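Local coordinates for regulatory protein SIR4 (Saccharomyces cerevisiae, PDB 4IAO) that binds the NAD-dependent histone deacetylase SIR2 through its SID domain and probably stimulates that enzyme allosterically in transcriptional silencing, at residues I106-S110 / T121-C125. Sequence-based numbering, arbitrary orientation.
Sequences IPKHS and TNDIC
Loops without regular secondary structure can be held together when an extended segment docks against a tight turn, and SIR4 offers a compact example. Residues 106-110 run with extended backbone angles, whereas 121-125 fold into a type I' beta turn from T121 to I124; the two bury 277 Å² between them. T121 opens the turn and stays away from the extended segment. Its carbonyl O accepts a weak 3.3 Å hydrogen bond from I124 N, and its OG1 accepts one from C125 N at 3.0 Å while also hydrogen-bonding the backbone of the partner chain, SIR2. N122 (phi/psi 67/38, chi1 m) makes both hydrogen bonds to the extended segment: ND2 donates to S110 O at 2.8 Å, and S110 N gives a weak 3.3 Å bond to N122 O, with the two CA atoms 5.7 Å apart. The OD1 of N122 hydrogen-bonds a basic side chain of SIR2. D123, second of the left-handed pair (58/22), directs its CB toward the partner and brings OD2 to 3.2 Å from S110 OG, but its OD1 is hydrogen-bonded to S119 N. I124, with chi1 m and chi2 t, closes the apolar side, its CA 5.6 Å from that of H109: CG1 lies 3.9 Å from H109 CB, and CD1 sits 3.9 Å from P107 CG. H109 adopts chi1 p; its ND1 donates a 2.8 Å hydrogen bond to P107 O, while NE2 hydrogen-bonds the SIR2 backbone. The side chain of C125 packs on A135 of helix 135-138, out of reach of 106-110. The whole is a type I' turn docked on an extended loop, forming part of the SIR2-binding surface of the SID domain.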
loop_
_atom_site.group_PDB
_atom_site.type_symbol
_atom_site.label_atom_id
_atom_site.label_comp_id
_atom_site.label_asym_id
_atom_site.label_seq_id
_atom_site.Cartn_x
_atom_site.Cartn_y
_atom_site.Cartn_z
ATOM N N ILE C 106 18.168 -11.050 4.975
ATOM C CA ILE C 106 17.346 -9.942 5.434
ATOM C C ILE C 106 17.843 -8.615 4.881
ATOM O O ILE C 106 18.998 -8.249 5.098
ATOM C CB ILE C 106 17.315 -9.867 6.965
ATOM C CG1 ILE C 106 16.740 -11.159 7.546
ATOM C CG2 ILE C 106 16.506 -8.668 7.420
ATOM C CD1 ILE C 106 17.032 -11.322 9.011
ATOM N N PRO C 107 16.974 -7.894 4.156
ATOM C CA PRO C 107 17.277 -6.584 3.563
ATOM C C PRO C 107 17.759 -5.548 4.576
ATOM O O PRO C 107 17.431 -5.649 5.751
ATOM C CB PRO C 107 15.926 -6.144 2.981
ATOM C CG PRO C 107 14.900 -7.027 3.620
ATOM C CD PRO C 107 15.592 -8.317 3.874
ATOM N N LYS C 108 18.535 -4.571 4.114
ATOM C CA LYS C 108 18.970 -3.458 4.949
ATOM C C LYS C 108 17.752 -2.812 5.587
ATOM O O LYS C 108 16.717 -2.657 4.937
ATOM C CB LYS C 108 19.713 -2.418 4.111
ATOM C CG LYS C 108 21.081 -2.027 4.646
ATOM C CD LYS C 108 21.859 -1.226 3.602
ATOM C CE LYS C 108 23.364 -1.267 3.860
ATOM N NZ LYS C 108 24.167 -0.744 2.711
ATOM N N HIS C 109 17.859 -2.477 6.869
ATOM C CA HIS C 109 16.746 -1.872 7.587
ATOM C C HIS C 109 17.202 -1.075 8.797
ATOM O O HIS C 109 18.249 -1.357 9.378
ATOM C CB HIS C 109 15.754 -2.950 8.021
ATOM C CG HIS C 109 16.355 -4.015 8.887
ATOM N ND1 HIS C 109 17.316 -4.892 8.432
ATOM C CD2 HIS C 109 16.115 -4.355 10.175
ATOM C CE1 HIS C 109 17.648 -5.723 9.404
ATOM N NE2 HIS C 109 16.934 -5.419 10.473
ATOM N N SER C 110 16.413 -0.074 9.177
ATOM C CA SER C 110 16.668 0.649 10.414
ATOM C C SER C 110 15.639 0.269 11.472
ATOM O O SER C 110 14.682 -0.453 11.186
ATOM C CB SER C 110 16.672 2.157 10.169
ATOM O OG SER C 110 15.510 2.556 9.473
ATOM N N THR C 121 7.358 -0.147 7.841
ATOM C CA THR C 121 8.051 -1.285 7.226
ATOM C C THR C 121 9.526 -1.317 7.605
ATOM O O THR C 121 10.305 -2.054 7.004
ATOM C CB THR C 121 7.905 -1.340 5.681
ATOM O OG1 THR C 121 8.336 -0.100 5.099
ATOM C CG2 THR C 121 6.462 -1.632 5.281
ATOM N N ASN C 122 9.908 -0.466 8.548
ATOM C CA ASN C 122 11.291 -0.374 9.007
ATOM C C ASN C 122 12.247 0.168 7.956
ATOM O O ASN C 122 13.385 -0.294 7.833
ATOM C CB ASN C 122 11.792 -1.720 9.542
ATOM C CG ASN C 122 11.374 -1.965 10.967
ATOM O OD1 ASN C 122 10.386 -2.651 11.234
ATOM N ND2 ASN C 122 12.122 -1.392 11.900
ATOM N N ASP C 123 11.763 1.147 7.199
ATOM C CA ASP C 123 12.539 1.802 6.147
ATOM C C ASP C 123 13.030 0.802 5.093
ATOM O O ASP C 123 13.987 1.066 4.363
ATOM C CB ASP C 123 13.697 2.621 6.738
ATOM C CG ASP C 123 13.215 3.820 7.561
ATOM O OD1 ASP C 123 12.064 3.787 8.048
ATOM O OD2 ASP C 123 13.987 4.794 7.726
ATOM N N ILE C 124 12.356 -0.343 5.018
ATOM C CA ILE C 124 12.554 -1.275 3.924
ATOM C C ILE C 124 11.770 -0.681 2.771
ATOM O O ILE C 124 12.150 -0.796 1.609
ATOM C CB ILE C 124 12.034 -2.677 4.275
ATOM C CG1 ILE C 124 12.912 -3.305 5.353
ATOM C CG2 ILE C 124 12.002 -3.564 3.053
ATOM C CD1 ILE C 124 12.515 -4.708 5.701
ATOM N N CYS C 125 10.654 -0.050 3.120
ATOM C CA CYS C 125 10.007 0.918 2.248
ATOM C C CYS C 125 9.950 2.247 3.003
ATOM O O CYS C 125 9.201 2.399 3.968
ATOM C CB CYS C 125 8.600 0.452 1.864
ATOM S SG CYS C 125 7.617 1.690 0.981
#